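PDB 5MUJ: beta-galactosidase from Bacteroides thetaiotaomicron, which probably hydrolyses an arabinofuranosyl linkage in side chain B of the plant pectin rhamnogalacturonan II, serving as a glycoside hydrolase of gut bacteria. Local coordinates for residues G48-P53 against R357-A362; I60-V65 against T75-N80; T92-S97 against G107-Y112. All blocks are in the same frame, centred on the assembly; numbering follows the deposited sequence. Where two conformers were deposited one is given.

Interaction 1 (G48-P53 against R357-A362); sequences GLAVAP and RGIAIA. With RAM (alpha-L-rhamnopyranose), chain B.
A50 and V51 both turn their N-H groups onto the carbonyl of I359, and this shared acceptor organises the backbone bonding between 48-53 and 357-362. A50 N lies 2.7 Å from I359 O, V51 N sits slightly farther off, and V51 O in turn accepts from I359 N at 3.0 Å in an almost straight bond (173° at the hydrogen). Two residues facing one make a classic beta bulge, which bends the edge strand at A50. Before the bulge, I361 N gives a bond of 2.9 Å to G48 O; the return bond from G48 N is weak. Glycine suits 48 because its positive phi would press a side chain against the preceding carbonyl, and it suits 358 because the chain there faces V51 O closely.

The apolar contacts are small. I361 CG1 lies beside its own backbone N (chi1 -40°), and CD1 beyond it meets A50 CB at 3.7 Å, where a methyl group fits. L49 CD2 approaches A360 CB at 4.2 Å. Separately, P53 packs its ring carbon CD against the carbonyl oxygen R357 O at 3.3 Å.

The polar side chain leads elsewhere. R357 is extended as far as CD and bends at chi3 (-62°), which places NE. O4 of the rhamnose lies at the edge of the guanidinium, in its plane, and takes N-H groups from both NH1 and NH2, NH1 at 2.9 Å. NH1 also forms a salt bridge with D61, fixing the group's rotation in the glycan pocket. An N-terminal strand completing a sheet of C-terminal strands is the ring closure typical of beta-propellers.

Interaction 2 (I60-V65 against T75-N80); sequences IDCPTV and TYVVYN
T64 and T75 point their hydroxyls at one water, which also donates to the carbonyl of C62. Three groups therefore hold it: T64 OG1 and T75 OG1, each 2.7 Å from the water oxygen, act as donors, and C62 O takes one of its hydrogens at 2.9 Å. The two threonines lie side by side and point the same way; T75 OG1 stands between its backbone N and carbonyl carbon (chi1 54°), the crowded position, which brings it 3.4 Å from T64 CB. Threonine suits both places, with a hydroxyl for the water and a beta-branched shape at home in a strand.

Between the reciprocal backbone pairs D61 with V77 and T64 with T75, the register slips by one residue. This beta bulge takes in C62, whose backbone has positive phi, and P63, which has no N-H to place and instead offers CA to T75 O at 3.4 Å. The strands form the hairpin of the two inner strands of a four-stranded propeller blade, and the bulge lies directly after D61 of the glycan pocket. OD1 of D61 receives a weak bond from C62 N, while OD2, besides its link to the arginine of the pocket, makes a salt bridge to K334, so both carboxylate oxygens have partners beside the bound rhamnose.

C62 turns toward the partner strand and sets SG against V77 CG2 at 3.6 Å, a compact apolar contact. On the other face I60 and Y76 cross obliquely, I60 CG2 coming to 3.6 Å from Y76 CD1, and I60 CG1 runs beside V78 CG2 at 4.0 Å. The phenol extends past these aliphatic groups to bond with T105 through its OH.

Interaction 3 (T92-S97 against G107-Y112); sequences TWIAES and GRVLSY
T92 faces both V109 and L110 across an antiparallel pair of strands, a classic beta bulge in which V109 N (2.8 Å) and L110 N reach T92 O from the same face of its carbonyl plane. L110 O accepts from T92 N at 2.9 Å, and past the bulge I94 N donates to G107 O at 3.0 Å. The positive phi of G107 is a conformation that favours glycine.

W93 and R108 lie side by side, pointing the same way. R108 CG sits over the face of the six-membered ring, 3.8 Å from its centroid and 19° off the normal, a CH-pi contact. Farther out the guanidinium follows the indole, its plane 36° from the ring's, with W93 CZ2 over the centre of one guanidinium face. A long side chain with a flat end matches a broad ring here, and R108 NE is anchored by a salt bridge to E91.

On the opposite face V109 offers two methyls at the corner of the chain: CG2 meets T92 CG2 at 3.6 Å, and CG1 meets I94, which crosses it at about a right angle. T92 and I94 are beta-branched, as suits a strand. T92 CB also lies 3.7 Å from L110 CB. T92 OG1 bonds to R122 O and G124 N of strand 121-126, and L110 packs on M148 and Y150 of strand 146-153, so this outer hairpin rests on the next blade.

How the interactions relate
From the N terminus, the chain lays down strand 45-51, whose partner in interaction 1 comes some three hundred residues later; that contact closes the ring of five four-stranded sheets, and both other contacts fall within its loop. Strand 59-68 then turns back as 71-79, closing the short loop of interaction 2, and 90-97 turns back as 104-110 in interaction 3, the two in series. Interactions 2 and 3 share one sheet, joined where Y76 O meets W93 N. Interaction 1 belongs to the last sheet but touches the first through R357 and I60, and through packing of I359 on Y76 and of P53 on I60; interaction 3 does not touch it.

Interaction 1 (G48-P53 against R357-A362)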
ATOM      1  N   GLY A  48      14.118  -4.539  11.712  1.00 11.17           N
ATOM      2  CA  GLY A  48      14.317  -5.703  10.880  1.00 10.30           C
ATOM      3  C   GLY A  48      12.965  -6.268  10.514  1.00  9.76           C
ATOM      4  O   GLY A  48      11.949  -5.555  10.574  1.00 11.58           O
ATOM      5  N   LEU A  49      12.938  -7.543  10.168  0.50  9.86           N
ATOM      6  CA  LEU A  49      11.718  -8.138   9.624  0.50  9.06           C
ATOM      7  C   LEU A  49      10.633  -8.254  10.680  0.50 10.22           C
ATOM      8  O   LEU A  49      10.914  -8.527  11.882  0.50 11.16           O
ATOM      9  CB  LEU A  49      12.010  -9.475   8.963  0.50  7.32           C
ATOM     10  CG  LEU A  49      12.934  -9.388   7.738  0.50  5.86           C
ATOM     11  CD1 LEU A  49      13.651 -10.685   7.442  0.50  5.07           C
ATOM     12  CD2 LEU A  49      12.159  -8.929   6.499  0.50  5.42           C
ATOM     13  N   ALA A  50       9.405  -8.016  10.250  1.00 12.65           N
ATOM     14  CA  ALA A  50       8.216  -8.149  11.076  1.00 13.42           C
ATOM     15  C   ALA A  50       7.500  -9.454  10.710  1.00 12.77           C
ATOM     16  O   ALA A  50       7.041 -10.212  11.564  1.00 13.64           O
ATOM     17  CB  ALA A  50       7.281  -6.987  10.799  1.00 14.21           C
ATOM     18  N   VAL A  51       7.325  -9.649   9.405  1.00 12.22           N
ATOM     19  CA  VAL A  51       6.681 -10.811   8.864  1.00 12.63           C
ATOM     20  C   VAL A  51       7.477 -11.322   7.684  1.00 13.31           C
ATOM     21  O   VAL A  51       7.609 -10.605   6.699  1.00 12.74           O
ATOM     22  CB  VAL A  51       5.207 -10.532   8.461  1.00 15.59           C
ATOM     23  CG1 VAL A  51       4.492 -11.842   8.140  1.00 14.02           C
ATOM     24  CG2 VAL A  51       4.427  -9.849   9.591  1.00 16.16           C
ATOM     25  N   ALA A  52       7.945 -12.557   7.744  1.00 12.19           N
ATOM     26  CA  ALA A  52       8.781 -13.173   6.750  1.00 14.38           C
ATOM     27  C   ALA A  52       8.240 -14.537   6.311  1.00 13.38           C
ATOM     28  O   ALA A  52       7.690 -15.286   7.124  1.00 15.52           O
ATOM     29  CB  ALA A  52      10.186 -13.329   7.275  1.00 13.98           C
ATOM     30  N   PRO A  53       8.388 -14.861   5.009  1.00 13.28           N
ATOM     31  CA  PRO A  53       8.101 -16.214   4.539  1.00 12.87           C
ATOM     32  C   PRO A  53       9.059 -17.240   5.129  1.00 13.15           C
ATOM     33  O   PRO A  53      10.249 -16.921   5.349  1.00 13.62           O
ATOM     34  CB  PRO A  53       8.281 -16.097   3.018  1.00 13.21           C
ATOM     35  CG  PRO A  53       9.300 -15.041   2.878  1.00 14.84           C
ATOM     36  CD  PRO A  53       8.998 -14.043   3.944  1.00 12.83           C
ATOM     37  N   ARG A 357      11.195 -11.882  -0.219  1.00 12.09           N
ATOM     38  CA  ARG A 357      10.322 -10.744  -0.009  1.00 12.09           C
ATOM     39  C   ARG A 357       9.530 -10.880   1.288  1.00 11.19           C
ATOM     40  O   ARG A 357       8.770 -11.821   1.472  1.00 12.15           O
ATOM     41  CB  ARG A 357       9.376 -10.617  -1.206  1.00 12.48           C
ATOM     42  CG  ARG A 357       8.420  -9.442  -1.106  1.00 12.41           C
ATOM     43  CD  ARG A 357       7.642  -9.196  -2.415  1.00 11.76           C
ATOM     44  NE  ARG A 357       8.474  -8.846  -3.576  1.00 12.09           N
ATOM     45  CZ  ARG A 357       8.431  -7.682  -4.254  1.00 10.95           C
ATOM     46  NH1 ARG A 357       7.607  -6.710  -3.908  1.00 12.49           N
ATOM     47  NH2 ARG A 357       9.283  -7.478  -5.249  1.00 14.00           N
ATOM     48  N   GLY A 358       9.635  -9.862   2.122  1.00 10.02           N
ATOM     49  CA  GLY A 358       8.903  -9.794   3.385  1.00 10.40           C
ATOM     50  C   GLY A 358       8.677  -8.375   3.815  1.00 10.42           C
ATOM     51  O   GLY A 358       9.010  -7.430   3.073  1.00 11.69           O
ATOM     52  N   ILE A 359       8.086  -8.216   4.996  1.00  9.80           N
ATOM     53  CA  ILE A 359       7.746  -6.925   5.565  1.00  9.86           C
ATOM     54  C   ILE A 359       8.712  -6.661   6.712  1.00  9.96           C
ATOM     55  O   ILE A 359       8.913  -7.532   7.592  1.00 14.58           O
ATOM     56  CB  ILE A 359       6.296  -6.880   6.061  1.00 10.15           C
ATOM     57  CG1 ILE A 359       5.353  -6.957   4.852  1.00 11.36           C
ATOM     58  CG2 ILE A 359       5.977  -5.624   6.877  1.00  8.92           C
ATOM     59  CD1 ILE A 359       3.911  -7.321   5.154  1.00 10.09           C
ATOM     60  N   ALA A 360       9.314  -5.473   6.718  1.00 10.99           N
ATOM     61  CA  ALA A 360      10.258  -5.013   7.781  1.00  9.47           C
ATOM     62  C   ALA A 360       9.803  -3.699   8.396  1.00 10.50           C
ATOM     63  O   ALA A 360       8.834  -3.068   7.954  1.00 11.13           O
ATOM     64  CB  ALA A 360      11.623  -4.857   7.251  1.00  8.70           C
ATOM     65  N   ILE A 361      10.484  -3.307   9.473  1.00  8.86           N
ATOM     66  CA  ILE A 361      10.160  -2.093  10.184  1.00  8.73           C
ATOM     67  C   ILE A 361      11.376  -1.212  10.424  1.00  9.02           C
ATOM     68  O   ILE A 361      12.442  -1.712  10.805  1.00 11.58           O
ATOM     69  CB  ILE A 361       9.587  -2.414  11.570  1.00  9.49           C
ATOM     70  CG1 ILE A 361       8.672  -3.610  11.468  1.00 10.05           C
ATOM     71  CG2 ILE A 361       8.825  -1.225  12.108  1.00 11.02           C
ATOM     72  CD1 ILE A 361       8.064  -3.971  12.804  1.00  9.83           C
ATOM     73  N   ALA A 362      11.196   0.098  10.288  1.00  9.71           N
ATOM     74  CA  ALA A 362      12.206   1.066  10.722  1.00  9.67           C
ATOM     75  C   ALA A 362      11.545   2.008  11.760  1.00  9.48           C
ATOM     76  O   ALA A 362      10.337   2.217  11.735  1.00 10.73           O
ATOM     77  CB  ALA A 362      12.767   1.831   9.521  1.00 10.81           C
TER
HETATM   78  C1  RAM B   6       6.491  -4.211  -9.405  1.00 16.05           C
HETATM   79  C2  RAM B   6       5.610  -4.473  -8.211  1.00 16.96           C
HETATM   80  C3  RAM B   6       6.467  -5.104  -7.115  1.00 14.81           C
HETATM   81  C4  RAM B   6       7.612  -4.139  -6.803  1.00 15.73           C
HETATM   82  C5  RAM B   6       8.464  -3.704  -8.004  1.00 14.63           C
HETATM   83  C6  RAM B   6       9.284  -2.460  -7.707  1.00 14.55           C
HETATM   84  O2  RAM B   6       5.035  -3.209  -7.784  1.00 16.13           O
HETATM   85  O3  RAM B   6       5.707  -5.398  -5.941  1.00 15.73           O
HETATM   86  O4  RAM B   6       8.511  -4.789  -5.919  1.00 15.32           O
HETATM   87  O5  RAM B   6       7.740  -3.510  -9.245  1.00 14.93           O

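Interaction 2 (I60-V65 against T75-N80)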
ATOM      1  N   ILE A  60       5.888 -12.050   0.814  1.00 10.73           N
ATOM      2  CA  ILE A  60       4.995 -11.313   1.710  1.00 10.79           C
ATOM      3  C   ILE A  60       5.182  -9.792   1.511  1.00 11.18           C
ATOM      4  O   ILE A  60       6.313  -9.297   1.560  1.00 11.71           O
ATOM      5  CB  ILE A  60       5.263 -11.729   3.182  1.00 11.71           C
ATOM      6  CG1 ILE A  60       4.729 -13.157   3.400  1.00 12.63           C
ATOM      7  CG2 ILE A  60       4.621 -10.735   4.142  1.00 13.23           C
ATOM      8  CD1 ILE A  60       5.033 -13.742   4.766  1.00 13.73           C
ATOM      9  N   ASP A  61       4.074  -9.058   1.393  1.00  9.75           N
ATOM     10  CA  ASP A  61       4.123  -7.631   1.037  1.00  8.81           C
ATOM     11  C   ASP A  61       2.885  -6.884   1.539  1.00  8.51           C
ATOM     12  O   ASP A  61       1.940  -7.495   2.111  1.00  9.88           O
ATOM     13  CB  ASP A  61       4.238  -7.571  -0.518  1.00  9.58           C
ATOM     14  CG  ASP A  61       4.767  -6.272  -1.090  1.00 10.64           C
ATOM     15  OD1 ASP A  61       4.793  -5.211  -0.452  1.00 13.94           O
ATOM     16  OD2 ASP A  61       5.158  -6.330  -2.272  1.00 13.19           O
ATOM     17  N   CYS A  62       2.889  -5.579   1.342  1.00  9.06           N
ATOM     18  CA  CYS A  62       1.705  -4.737   1.369  1.00 10.83           C
ATOM     19  C   CYS A  62       1.048  -4.670   2.737  1.00  9.92           C
ATOM     20  O   CYS A  62      -0.089  -5.061   2.876  1.00 11.73           O
ATOM     21  CB  CYS A  62       0.650  -5.214   0.358  1.00 11.22           C
ATOM     22  SG  CYS A  62       1.127  -5.297  -1.380  1.00 15.86           S
ATOM     23  N   PRO A  63       1.813  -4.230   3.772  1.00 11.80           N
ATOM     24  CA  PRO A  63       1.242  -4.025   5.064  1.00 11.99           C
ATOM     25  C   PRO A  63       0.216  -2.913   5.193  1.00 12.21           C
ATOM     26  O   PRO A  63       0.401  -1.798   4.648  1.00 13.02           O
ATOM     27  CB  PRO A  63       2.468  -3.673   5.930  1.00 11.90           C
ATOM     28  CG  PRO A  63       3.375  -2.965   4.971  1.00 13.05           C
ATOM     29  CD  PRO A  63       3.221  -3.767   3.717  1.00 12.49           C
ATOM     30  N   THR A  64      -0.844  -3.210   5.935  1.00 10.66           N
ATOM     31  CA  THR A  64      -1.739  -2.190   6.433  1.00 10.08           C
ATOM     32  C   THR A  64      -1.876  -2.440   7.934  1.00  9.89           C
ATOM     33  O   THR A  64      -2.281  -3.535   8.341  1.00 12.76           O
ATOM     34  CB  THR A  64      -3.125  -2.253   5.767  1.00 11.88           C
ATOM     35  OG1 THR A  64      -2.980  -2.317   4.351  1.00 13.41           O
ATOM     36  CG2 THR A  64      -3.972  -1.029   6.097  1.00 13.60           C
ATOM     37  N   VAL A  65      -1.532  -1.438   8.725  1.00  9.83           N
ATOM     38  CA  VAL A  65      -1.525  -1.602  10.208  1.00  9.79           C
ATOM     39  C   VAL A  65      -2.615  -0.761  10.832  1.00 11.20           C
ATOM     40  O   VAL A  65      -2.785   0.413  10.516  1.00 12.38           O
ATOM     41  CB  VAL A  65      -0.167  -1.273  10.874  1.00 11.18           C
ATOM     42  CG1 VAL A  65      -0.267  -1.349  12.428  1.00 11.44           C
ATOM     43  CG2 VAL A  65       0.921  -2.203  10.382  1.00 11.91           C
ATOM     44  N   THR A  75      -2.838  -6.399   8.064  1.00  9.94           N
ATOM     45  CA  THR A  75      -3.142  -7.230   6.864  1.00 10.05           C
ATOM     46  C   THR A  75      -1.943  -7.175   5.943  1.00 10.32           C
ATOM     47  O   THR A  75      -1.193  -6.229   5.977  1.00 11.50           O
ATOM     48  CB  THR A  75      -4.420  -6.846   6.035  1.00 10.03           C
ATOM     49  OG1 THR A  75      -4.391  -5.455   5.651  1.00 11.55           O
ATOM     50  CG2 THR A  75      -5.663  -7.129   6.745  1.00  9.54           C
ATOM     51  N   TYR A  76      -1.729  -8.265   5.224  1.00 10.14           N
ATOM     52  CA  TYR A  76      -0.654  -8.366   4.231  1.00 10.27           C
ATOM     53  C   TYR A  76      -1.009  -9.368   3.118  1.00  9.90           C
ATOM     54  O   TYR A  76      -1.923 -10.167   3.259  1.00 11.68           O
ATOM     55  CB  TYR A  76       0.689  -8.678   4.881  1.00 10.75           C
ATOM     56  CG  TYR A  76       0.762 -10.028   5.584  1.00 10.66           C
ATOM     57  CD1 TYR A  76       1.166 -11.170   4.896  1.00 10.63           C
ATOM     58  CD2 TYR A  76       0.477 -10.148   6.964  1.00 11.40           C
ATOM     59  CE1 TYR A  76       1.222 -12.413   5.503  1.00 10.43           C
ATOM     60  CE2 TYR A  76       0.549 -11.400   7.597  1.00 12.45           C
ATOM     61  CZ  TYR A  76       0.969 -12.502   6.892  1.00 11.63           C
ATOM     62  OH  TYR A  76       1.051 -13.736   7.489  1.00 15.52           O
ATOM     63  N   VAL A  77      -0.313  -9.258   1.988  1.00  9.96           N
ATOM     64  CA  VAL A  77      -0.568 -10.167   0.900  1.00 10.97           C
ATOM     65  C   VAL A  77       0.561 -11.203   0.826  1.00 10.58           C
ATOM     66  O   VAL A  77       1.722 -10.931   1.179  1.00 13.83           O
ATOM     67  CB  VAL A  77      -0.764  -9.429  -0.458  1.00 12.15           C
ATOM     68  CG1 VAL A  77      -1.878  -8.394  -0.284  1.00 11.80           C
ATOM     69  CG2 VAL A  77       0.546  -8.818  -0.979  1.00 12.92           C
ATOM     70  N   VAL A  78       0.192 -12.392   0.407  1.00  9.58           N
ATOM     71  CA  VAL A  78       1.094 -13.472   0.165  1.00  9.77           C
ATOM     72  C   VAL A  78       0.952 -13.887  -1.332  1.00 10.42           C
ATOM     73  O   VAL A  78      -0.159 -14.118  -1.851  1.00 11.11           O
ATOM     74  CB  VAL A  78       0.761 -14.687   1.048  1.00  9.45           C
ATOM     75  CG1 VAL A  78       1.562 -15.904   0.632  1.00 10.82           C
ATOM     76  CG2 VAL A  78       1.005 -14.373   2.539  1.00  9.75           C
ATOM     77  N   TYR A  79       2.078 -14.011  -1.993  1.00 10.83           N
ATOM     78  CA  TYR A  79       2.170 -14.628  -3.337  1.00 10.91           C
ATOM     79  C   TYR A  79       2.865 -15.963  -3.141  1.00 11.25           C
ATOM     80  O   TYR A  79       3.916 -16.004  -2.472  1.00 12.02           O
ATOM     81  CB  TYR A  79       2.975 -13.736  -4.287  1.00 12.56           C
ATOM     82  CG  TYR A  79       3.342 -14.436  -5.572  1.00 12.32           C
ATOM     83  CD1 TYR A  79       2.371 -14.695  -6.545  1.00 12.68           C
ATOM     84  CD2 TYR A  79       4.629 -14.858  -5.813  1.00 13.14           C
ATOM     85  CE1 TYR A  79       2.689 -15.374  -7.696  1.00 10.60           C
ATOM     86  CE2 TYR A  79       4.963 -15.520  -6.985  1.00 12.17           C
ATOM     87  CZ  TYR A  79       3.978 -15.776  -7.926  1.00 11.63           C
ATOM     88  OH  TYR A  79       4.253 -16.408  -9.116  1.00 14.51           O
ATOM     89  N   ASN A  80       2.270 -17.044  -3.634  1.00 12.27           N
ATOM     90  CA  ASN A  80       2.724 -18.405  -3.287  1.00 13.32           C
ATOM     91  C   ASN A  80       3.565 -19.041  -4.374  1.00 12.99           C
ATOM     92  O   ASN A  80       3.339 -20.189  -4.783  1.00 13.35           O
ATOM     93  CB  ASN A  80       1.556 -19.307  -2.892  1.00 13.99           C
ATOM     94  CG  ASN A  80       0.561 -19.506  -4.021  1.00 13.55           C
ATOM     95  OD1 ASN A  80       0.513 -18.724  -4.977  1.00 14.48           O
ATOM     96  ND2 ASN A  80      -0.261 -20.522  -3.899  1.00 15.92           N
TER
HETATM   97  O   HOH W   1      -2.904  -4.888   3.508  1.00 14.50           O

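Interaction 3 (T92-S97 against G107-Y112)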
ATOM      1  N   THR A  92      -4.826 -12.578   0.980  1.00  9.68           N
ATOM      2  CA  THR A  92      -4.631 -11.608   2.016  1.00 10.23           C
ATOM      3  C   THR A  92      -4.785 -12.353   3.346  1.00  9.94           C
ATOM      4  O   THR A  92      -5.734 -13.112   3.588  1.00 11.32           O
ATOM      5  CB  THR A  92      -5.611 -10.470   1.923  1.00  9.33           C
ATOM      6  OG1 THR A  92      -5.570  -9.921   0.596  1.00 11.62           O
ATOM      7  CG2 THR A  92      -5.307  -9.353   2.928  1.00  9.08           C
ATOM      8  N   TRP A  93      -3.804 -12.067   4.198  1.00  9.02           N
ATOM      9  CA  TRP A  93      -3.695 -12.639   5.549  1.00  9.12           C
ATOM     10  C   TRP A  93      -3.735 -11.486   6.567  1.00 10.70           C
ATOM     11  O   TRP A  93      -3.549 -10.301   6.272  1.00 11.75           O
ATOM     12  CB  TRP A  93      -2.381 -13.432   5.680  1.00  9.74           C
ATOM     13  CG  TRP A  93      -2.264 -14.632   4.827  1.00 11.08           C
ATOM     14  CD1 TRP A  93      -2.198 -14.659   3.449  1.00 13.40           C
ATOM     15  CD2 TRP A  93      -2.186 -15.987   5.238  1.00 10.72           C
ATOM     16  NE1 TRP A  93      -2.096 -15.949   2.982  1.00 13.01           N
ATOM     17  CE2 TRP A  93      -2.086 -16.796   4.064  1.00 11.26           C
ATOM     18  CE3 TRP A  93      -2.202 -16.610   6.490  1.00 11.48           C
ATOM     19  CZ2 TRP A  93      -1.999 -18.181   4.119  1.00 11.22           C
ATOM     20  CZ3 TRP A  93      -2.141 -17.973   6.542  1.00 13.34           C
ATOM     21  CH2 TRP A  93      -2.000 -18.755   5.393  1.00 11.33           C
ATOM     22  N   ILE A  94      -3.872 -11.899   7.808  1.00 10.90           N
ATOM     23  CA  ILE A  94      -3.871 -10.981   8.974  1.00 10.76           C
ATOM     24  C   ILE A  94      -2.963 -11.519  10.106  1.00 10.85           C
ATOM     25  O   ILE A  94      -2.939 -12.712  10.374  1.00 12.22           O
ATOM     26  CB  ILE A  94      -5.304 -10.626   9.444  1.00 12.28           C
ATOM     27  CG1 ILE A  94      -5.322  -9.385  10.324  1.00 13.18           C
ATOM     28  CG2 ILE A  94      -5.972 -11.784  10.187  1.00 10.95           C
ATOM     29  CD1 ILE A  94      -6.702  -8.840  10.603  1.00 13.79           C
ATOM     30  N   ALA A  95      -2.237 -10.589  10.723  1.00 10.88           N
ATOM     31  CA  ALA A  95      -1.395 -10.933  11.851  1.00 10.28           C
ATOM     32  C   ALA A  95      -1.675  -9.958  12.952  1.00 10.83           C
ATOM     33  O   ALA A  95      -2.196  -8.864  12.772  1.00 12.21           O
ATOM     34  CB  ALA A  95       0.069 -10.877  11.504  1.00 10.69           C
ATOM     35  N   GLU A  96      -1.420 -10.436  14.164  1.00 12.41           N
ATOM     36  CA  GLU A  96      -1.599  -9.583  15.354  1.00 13.56           C
ATOM     37  C   GLU A  96      -0.281  -9.321  16.127  1.00 13.63           C
ATOM     38  O   GLU A  96       0.694 -10.044  15.966  1.00 12.76           O
ATOM     39  CB  GLU A  96      -2.629 -10.178  16.327  1.00 16.69           C
ATOM     40  CG  GLU A  96      -2.205 -11.497  16.979  1.00 18.53           C
ATOM     41  CD  GLU A  96      -3.161 -12.019  18.011  1.00 21.29           C
ATOM     42  OE1 GLU A  96      -4.368 -11.732  17.967  1.00 25.67           O
ATOM     43  OE2 GLU A  96      -2.669 -12.731  18.891  1.00 28.97           O
ATOM     44  N   SER A  97      -0.304  -8.246  16.916  1.00 12.84           N
ATOM     45  CA  SER A  97       0.819  -7.803  17.770  1.00 13.73           C
ATOM     46  C   SER A  97       0.321  -7.022  18.964  1.00 16.31           C
ATOM     47  O   SER A  97      -0.678  -6.272  18.902  1.00 19.04           O
ATOM     48  CB  SER A  97       1.781  -6.903  16.991  1.00 15.17           C
ATOM     49  OG  SER A  97       2.854  -6.460  17.812  1.00 16.41           O
ATOM     50  N   GLY A 107      -4.195 -16.115  10.000  1.00 14.19           N
ATOM     51  CA  GLY A 107      -4.874 -16.826   8.905  1.00 13.29           C
ATOM     52  C   GLY A 107      -5.359 -15.822   7.894  1.00 13.16           C
ATOM     53  O   GLY A 107      -5.132 -14.618   8.037  1.00 13.71           O
ATOM     54  N   ARG A 108      -6.049 -16.372   6.892  1.00 11.36           N
ATOM     55  CA  ARG A 108      -6.541 -15.589   5.753  1.00 11.45           C
ATOM     56  C   ARG A 108      -7.793 -14.763   6.031  1.00 11.38           C
ATOM     57  O   ARG A 108      -8.689 -15.177   6.797  1.00 13.74           O
ATOM     58  CB  ARG A 108      -6.816 -16.499   4.555  1.00 12.75           C
ATOM     59  CG  ARG A 108      -5.606 -17.228   3.983  1.00 13.27           C
ATOM     60  CD  ARG A 108      -6.093 -18.350   3.121  1.00 14.03           C
ATOM     61  NE  ARG A 108      -5.085 -19.216   2.555  1.00 14.08           N
ATOM     62  CZ  ARG A 108      -4.649 -20.335   3.092  1.00 12.91           C
ATOM     63  NH1 ARG A 108      -5.026 -20.713   4.323  1.00 14.52           N
ATOM     64  NH2 ARG A 108      -3.766 -21.048   2.427  1.00 12.55           N
ATOM     65  N   VAL A 109      -7.835 -13.580   5.398  1.00 11.44           N
ATOM     66  CA  VAL A 109      -9.048 -12.757   5.337  1.00 12.33           C
ATOM     67  C   VAL A 109      -9.620 -12.589   3.928  1.00 12.48           C
ATOM     68  O   VAL A 109     -10.793 -12.210   3.806  1.00 12.92           O
ATOM     69  CB  VAL A 109      -8.850 -11.367   5.988  1.00 11.24           C
ATOM     70  CG1 VAL A 109      -8.540 -11.515   7.475  1.00 12.01           C
ATOM     71  CG2 VAL A 109      -7.748 -10.589   5.307  1.00 10.76           C
ATOM     72  N   LEU A 110      -8.813 -12.852   2.898  1.00 11.43           N
ATOM     73  CA  LEU A 110      -9.263 -12.815   1.457  1.00 10.24           C
ATOM     74  C   LEU A 110      -8.555 -13.957   0.768  1.00 10.43           C
ATOM     75  O   LEU A 110      -7.332 -13.921   0.579  1.00 11.55           O
ATOM     76  CB  LEU A 110      -8.946 -11.495   0.746  1.00 12.37           C
ATOM     77  CG  LEU A 110      -9.773 -10.233   0.809  1.00 15.10           C
ATOM     78  CD1 LEU A 110      -9.384  -9.371  -0.401  1.00 16.29           C
ATOM     79  CD2 LEU A 110     -11.268 -10.450   0.787  1.00 13.22           C
ATOM     80  N   SER A 111      -9.323 -14.987   0.418  1.00 10.60           N
ATOM     81  CA  SER A 111      -8.788 -16.237  -0.101  1.00 10.71           C
ATOM     82  C   SER A 111      -9.132 -16.352  -1.594  1.00 10.39           C
ATOM     83  O   SER A 111     -10.068 -15.716  -2.049  1.00 12.62           O
ATOM     84  CB  SER A 111      -9.427 -17.394   0.637  1.00 10.47           C
ATOM     85  OG  SER A 111      -9.303 -17.233   2.044  1.00 13.36           O
ATOM     86  N   TYR A 112      -8.437 -17.242  -2.293  1.00 11.67           N
ATOM     87  CA  TYR A 112      -8.753 -17.550  -3.679  1.00 12.57           C
ATOM     88  C   TYR A 112     -10.229 -17.914  -3.764  1.00 12.92           C
ATOM     89  O   TYR A 112     -10.721 -18.756  -3.016  1.00 14.56           O
ATOM     90  CB  TYR A 112      -7.928 -18.712  -4.244  1.00 14.34           C
ATOM     91  CG  TYR A 112      -6.443 -18.495  -4.256  1.00 14.12           C
ATOM     92  CD1 TYR A 112      -5.867 -17.457  -4.981  1.00 13.08           C
ATOM     93  CD2 TYR A 112      -5.606 -19.336  -3.503  1.00 14.73           C
ATOM     94  CE1 TYR A 112      -4.506 -17.253  -4.938  1.00 12.66           C
ATOM     95  CE2 TYR A 112      -4.239 -19.143  -3.460  1.00 12.64           C
ATOM     96  CZ  TYR A 112      -3.682 -18.111  -4.204  1.00 11.82           C
ATOM     97  OH  TYR A 112      -2.337 -17.888  -4.189  1.00 14.24           O
TER